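Local coordinates for IPT/TIG domain-containing protein (PDB 3TC9) that is probably an auxiliary nutrient-binding protein of a gut bacterium, joining an immunoglobulin-like domain to a six-bladed beta-propeller, at residues 231-243 with 297-309. Sequence-based numbering, arbitrary orientation.
Sequences AETHPINGELYFN and SDYDWKTKRLTTP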
loop_
_atom_site.group_PDB
_atom_site.type_symbol
_atom_site.label_atom_id
_atom_site.label_comp_id
_atom_site.label_asym_id
_atom_site.label_seq_id
_atom_site.Cartn_x
_atom_site.Cartn_y
_atom_site.Cartn_z
ATOM N N ALA B 231 27.930 0.022 12.415
ATOM C CA ALA B 231 27.290 0.844 13.428
ATOM C C ALA B 231 25.895 1.230 12.940
ATOM O O ALA B 231 25.618 1.170 11.732
ATOM C CB ALA B 231 28.127 2.077 13.739
ATOM N N GLU B 232 24.996 1.575 13.871
ATOM C CA GLU B 232 23.610 1.907 13.558
ATOM C C GLU B 232 23.030 2.782 14.666
ATOM O O GLU B 232 23.251 2.498 15.838
ATOM C CB GLU B 232 22.801 0.601 13.392
ATOM C CG GLU B 232 21.284 0.708 13.385
ATOM C CD GLU B 232 20.589 1.190 12.126
ATOM O OE1 GLU B 232 21.007 2.234 11.568
ATOM O OE2 GLU B 232 19.550 0.583 11.770
ATOM N N THR B 233 22.295 3.838 14.291
ATOM C CA THR B 233 21.642 4.720 15.251
ATOM C C THR B 233 20.216 4.250 15.517
ATOM O O THR B 233 19.607 3.646 14.633
ATOM C CB THR B 233 21.639 6.171 14.744
ATOM O OG1 THR B 233 21.165 6.192 13.398
ATOM C CG2 THR B 233 22.993 6.835 14.843
ATOM N N HIS B 234 19.671 4.540 16.721
ATOM C CA HIS B 234 18.272 4.237 17.052
ATOM C C HIS B 234 17.389 5.241 16.281
ATOM O O HIS B 234 17.678 6.443 16.322
ATOM C CB HIS B 234 18.004 4.263 18.564
ATOM C CG HIS B 234 16.626 3.788 18.906
ATOM N ND1 HIS B 234 15.566 4.663 19.002
ATOM C CD2 HIS B 234 16.166 2.531 19.084
ATOM C CE1 HIS B 234 14.506 3.923 19.270
ATOM N NE2 HIS B 234 14.818 2.635 19.336
ATOM N N PRO B 235 16.354 4.795 15.524
ATOM C CA PRO B 235 15.612 5.753 14.685
ATOM C C PRO B 235 14.763 6.778 15.438
ATOM O O PRO B 235 14.369 7.782 14.821
ATOM C CB PRO B 235 14.745 4.851 13.785
ATOM C CG PRO B 235 14.601 3.576 14.540
ATOM C CD PRO B 235 15.890 3.404 15.297
ATOM N N ILE B 236 14.514 6.578 16.748
ATOM C CA ILE B 236 13.709 7.517 17.522
ATOM C C ILE B 236 14.585 8.281 18.545
ATOM O O ILE B 236 14.483 9.514 18.626
ATOM C CB ILE B 236 12.504 6.791 18.201
ATOM C CG1 ILE B 236 11.698 5.881 17.220
ATOM C CG2 ILE B 236 11.606 7.738 19.059
ATOM C CD1 ILE B 236 10.934 6.546 16.053
ATOM N N ASN B 237 15.416 7.570 19.327
ATOM C CA ASN B 237 16.231 8.187 20.381
ATOM C C ASN B 237 17.641 8.649 19.910
ATOM O O ASN B 237 18.300 9.392 20.633
ATOM C CB ASN B 237 16.328 7.260 21.598
ATOM C CG ASN B 237 15.011 7.038 22.331
ATOM O OD1 ASN B 237 14.126 7.901 22.365
ATOM N ND2 ASN B 237 14.846 5.876 22.940
ATOM N N GLY B 238 18.066 8.241 18.718
ATOM C CA GLY B 238 19.315 8.696 18.114
ATOM C C GLY B 238 20.665 8.203 18.601
ATOM O O GLY B 238 21.677 8.617 18.033
ATOM N N GLU B 239 20.725 7.305 19.616
ATOM C CA GLU B 239 22.015 6.784 20.105
ATOM C C GLU B 239 22.635 5.752 19.115
ATOM O O GLU B 239 21.915 5.130 18.333
ATOM C CB GLU B 239 21.901 6.199 21.528
ATOM C CG GLU B 239 21.168 4.876 21.639
ATOM C CD GLU B 239 19.659 4.910 21.775
ATOM O OE1 GLU B 239 19.044 5.966 21.511
ATOM O OE2 GLU B 239 19.085 3.868 22.157
ATOM N N LEU B 240 23.967 5.572 19.175
ATOM C CA LEU B 240 24.702 4.696 18.266
ATOM C C LEU B 240 25.071 3.349 18.892
ATOM O O LEU B 240 25.601 3.303 20.000
ATOM C CB LEU B 240 25.976 5.405 17.805
ATOM C CG LEU B 240 26.780 4.718 16.701
ATOM C CD1 LEU B 240 26.206 5.032 15.355
ATOM C CD2 LEU B 240 28.213 5.151 16.737
ATOM N N TYR B 241 24.819 2.264 18.151
ATOM C CA TYR B 241 25.161 0.899 18.538
ATOM C C TYR B 241 26.192 0.382 17.553
ATOM O O TYR B 241 26.057 0.602 16.345
ATOM C CB TYR B 241 23.913 -0.000 18.563
ATOM C CG TYR B 241 22.940 0.405 19.649
ATOM C CD1 TYR B 241 23.082 -0.065 20.952
ATOM C CD2 TYR B 241 21.899 1.295 19.385
ATOM C CE1 TYR B 241 22.208 0.333 21.964
ATOM C CE2 TYR B 241 21.019 1.699 20.391
ATOM C CZ TYR B 241 21.194 1.229 21.684
ATOM O OH TYR B 241 20.368 1.647 22.692
ATOM N N PHE B 242 27.242 -0.254 18.051
ATOM C CA PHE B 242 28.279 -0.798 17.169
ATOM C C PHE B 242 28.906 -1.989 17.861
ATOM O O PHE B 242 28.573 -2.260 19.014
ATOM C CB PHE B 242 29.314 0.276 16.780
ATOM C CG PHE B 242 30.038 0.922 17.932
ATOM C CD1 PHE B 242 29.515 2.050 18.561
ATOM C CD2 PHE B 242 31.274 0.440 18.355
ATOM C CE1 PHE B 242 30.194 2.658 19.628
ATOM C CE2 PHE B 242 31.947 1.042 19.417
ATOM C CZ PHE B 242 31.407 2.155 20.042
ATOM N N ASN B 243 29.779 -2.723 17.169
ATOM C CA ASN B 243 30.369 -3.911 17.773
ATOM C C ASN B 243 31.892 -3.905 17.700
ATOM O O ASN B 243 32.523 -2.946 17.245
ATOM C CB ASN B 243 29.801 -5.194 17.074
ATOM C CG ASN B 243 30.507 -5.600 15.783
ATOM O OD1 ASN B 243 30.914 -4.754 15.000
ATOM N ND2 ASN B 243 30.770 -6.900 15.579
ATOM N N SER B 297 16.944 -8.345 18.941
ATOM C CA SER B 297 17.222 -7.680 20.216
ATOM C C SER B 297 16.134 -6.640 20.448
ATOM O O SER B 297 16.044 -5.655 19.711
ATOM C CB SER B 297 18.609 -7.053 20.207
ATOM O OG SER B 297 18.788 -6.250 21.359
ATOM N N ASP B 298 15.274 -6.883 21.434
ATOM C CA ASP B 298 14.184 -5.966 21.759
ATOM C C ASP B 298 14.734 -4.704 22.409
ATOM O O ASP B 298 15.700 -4.761 23.174
ATOM C CB ASP B 298 13.133 -6.637 22.664
ATOM C CG ASP B 298 12.255 -7.660 21.957
ATOM O OD1 ASP B 298 12.068 -7.537 20.708
ATOM O OD2 ASP B 298 11.727 -8.568 22.650
ATOM N N TYR B 299 14.133 -3.561 22.069
ATOM C CA TYR B 299 14.535 -2.283 22.627
ATOM C C TYR B 299 13.777 -1.991 23.924
ATOM O O TYR B 299 12.548 -2.085 23.943
ATOM C CB TYR B 299 14.295 -1.173 21.611
ATOM C CG TYR B 299 14.930 0.138 21.994
ATOM C CD1 TYR B 299 16.304 0.326 21.884
ATOM C CD2 TYR B 299 14.154 1.213 22.413
ATOM C CE1 TYR B 299 16.892 1.547 22.182
ATOM C CE2 TYR B 299 14.734 2.437 22.741
ATOM C CZ TYR B 299 16.103 2.600 22.613
ATOM O OH TYR B 299 16.678 3.806 22.884
ATOM N N ASP B 300 14.507 -1.647 24.999
ATOM C CA ASP B 300 13.912 -1.248 26.284
ATOM C C ASP B 300 13.778 0.280 26.249
ATOM O O ASP B 300 14.776 1.001 26.315
ATOM C CB ASP B 300 14.773 -1.746 27.467
ATOM C CG ASP B 300 14.193 -1.557 28.867
ATOM O OD1 ASP B 300 13.271 -0.706 29.034
ATOM O OD2 ASP B 300 14.677 -2.237 29.805
ATOM N N TRP B 301 12.544 0.763 26.074
ATOM C CA TRP B 301 12.269 2.193 25.938
ATOM C C TRP B 301 12.528 2.967 27.224
ATOM O O TRP B 301 12.837 4.158 27.163
ATOM C CB TRP B 301 10.833 2.415 25.442
ATOM C CG TRP B 301 10.642 1.981 24.014
ATOM C CD1 TRP B 301 10.254 0.747 23.579
ATOM C CD2 TRP B 301 10.891 2.764 22.831
ATOM N NE1 TRP B 301 10.187 0.728 22.203
ATOM C CE2 TRP B 301 10.571 1.953 21.718
ATOM C CE3 TRP B 301 11.316 4.087 22.605
ATOM C CZ2 TRP B 301 10.659 2.418 20.406
ATOM C CZ3 TRP B 301 11.417 4.543 21.300
ATOM C CH2 TRP B 301 11.087 3.714 20.217
ATOM N N LYS B 302 12.459 2.287 28.369
ATOM C CA LYS B 302 12.696 2.902 29.665
ATOM C C LYS B 302 14.184 3.139 29.928
ATOM O O LYS B 302 14.546 4.159 30.516
ATOM C CB LYS B 302 12.095 2.032 30.772
ATOM C CG LYS B 302 10.604 2.251 30.984
ATOM C CD LYS B 302 10.207 2.034 32.469
ATOM C CE LYS B 302 10.332 3.285 33.343
ATOM N NZ LYS B 302 10.913 2.999 34.687
ATOM N N THR B 303 15.044 2.198 29.531
ATOM C CA THR B 303 16.488 2.319 29.755
ATOM C C THR B 303 17.187 2.877 28.504
ATOM O O THR B 303 18.381 3.187 28.552
ATOM C CB THR B 303 17.075 0.974 30.169
ATOM O OG1 THR B 303 16.980 0.081 29.065
ATOM C CG2 THR B 303 16.379 0.380 31.391
ATOM N N LYS B 304 16.429 3.009 27.391
ATOM C CA LYS B 304 16.890 3.497 26.085
ATOM C C LYS B 304 18.086 2.634 25.615
ATOM O O LYS B 304 19.107 3.166 25.185
ATOM C CB LYS B 304 17.207 5.014 26.113
ATOM C CG LYS B 304 15.958 5.857 26.355
ATOM C CD LYS B 304 16.189 7.347 26.218
ATOM C CE LYS B 304 14.959 8.112 26.646
ATOM N NZ LYS B 304 14.991 9.523 26.178
ATOM N N ARG B 305 17.934 1.283 25.723
ATOM C CA ARG B 305 18.953 0.293 25.352
ATOM C C ARG B 305 18.399 -0.942 24.684
ATOM O O ARG B 305 17.294 -1.398 25.008
ATOM C CB ARG B 305 19.695 -0.201 26.597
ATOM C CG ARG B 305 20.733 0.743 27.167
ATOM C CD ARG B 305 21.072 0.314 28.569
ATOM N NE ARG B 305 21.986 1.249 29.220
ATOM C CZ ARG B 305 22.921 0.891 30.096
ATOM N NH1 ARG B 305 23.089 -0.388 30.415
ATOM N NH2 ARG B 305 23.702 1.808 30.653
ATOM N N LEU B 306 19.218 -1.544 23.803
ATOM C CA LEU B 306 18.940 -2.838 23.223
ATOM C C LEU B 306 19.101 -3.860 24.348
ATOM O O LEU B 306 19.881 -3.623 25.281
ATOM C CB LEU B 306 19.910 -3.118 22.069
ATOM C CG LEU B 306 19.547 -2.543 20.703
ATOM C CD1 LEU B 306 20.649 -2.830 19.698
ATOM C CD2 LEU B 306 18.229 -3.092 20.207
ATOM N N THR B 307 18.365 -4.964 24.315
ATOM C CA THR B 307 18.472 -5.953 25.402
ATOM C C THR B 307 18.948 -7.301 24.851
ATOM O O THR B 307 19.052 -7.457 23.638
ATOM C CB THR B 307 17.120 -6.082 26.123
ATOM O OG1 THR B 307 16.138 -6.531 25.187
ATOM C CG2 THR B 307 16.669 -4.785 26.783
ATOM N N THR B 308 19.200 -8.277 25.744
ATOM C CA THR B 308 19.672 -9.648 25.473
ATOM C C THR B 308 18.979 -10.234 24.239
ATOM O O THR B 308 17.752 -10.391 24.259
ATOM C CB THR B 308 19.462 -10.562 26.720
ATOM O OG1 THR B 308 19.961 -9.897 27.884
ATOM C CG2 THR B 308 20.133 -11.928 26.574
ATOM N N PRO B 309 19.768 -10.523 23.162
ATOM C CA PRO B 309 19.185 -11.047 21.911
ATOM C C PRO B 309 18.799 -12.521 21.939
ATOM O O PRO B 309 19.378 -13.318 22.677
ATOM C CB PRO B 309 20.325 -10.863 20.888
ATOM C CG PRO B 309 21.346 -10.059 21.562
ATOM C CD PRO B 309 21.219 -10.310 23.005
HETATM O O HOH W 1 12.733 5.996 25.163
#
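His234 lays its imidazole face-to-face on the phenol ring of Tyr299, with centroids 3.8 Å apart and planes at 23°. The two side chains come from opposite directions, and His234 NE2 sits over the centre of the phenol. Pro235 packs on the other face of the imidazole. The rotation of the histidine is fixed at both nitrogens. ND1 accepts a nearly straight bond from Asn237 N, in the ring plane, and NE2 bonds Gly281 O. His234 and Trp301 form an offset edge-to-face pair, planes at 84°, with the histidine edge toward the indole, and Ile236 CG1 meets the indole edge at CH2, 3.7 Å away.

Tyr299 OH is gripped twice. Asn237 ND2 donates to it at 2.8 Å, in the amide plane, and the hydroxyl donates to the syn lone pair of Glu239 OE2 at 2.5 Å. Tyr241 OH donates to the anti lone pair of that oxygen, so one carboxylate oxygen joins both tyrosines. Glu239 reaches them through a chain bent at chi2 (-86°). A phenylalanine in place of Tyr299 would probably cost Asn237 ND2 one of its two acceptors, leaving the water, and leave Glu239 OE2 with one donor fewer.

Leu306 CD1 lies over the face of the Tyr241 ring, a CH-pi contact 4.0 Å from the centroid. A water at the edge of the indole bridges Asn237 ND2 and Trp301 O. The contact joins the 234-239 loop and the start of strand 240-244 of one four-stranded antiparallel sheet to the last hairpin of the next, an interface between neighbouring blades of a beta-propeller.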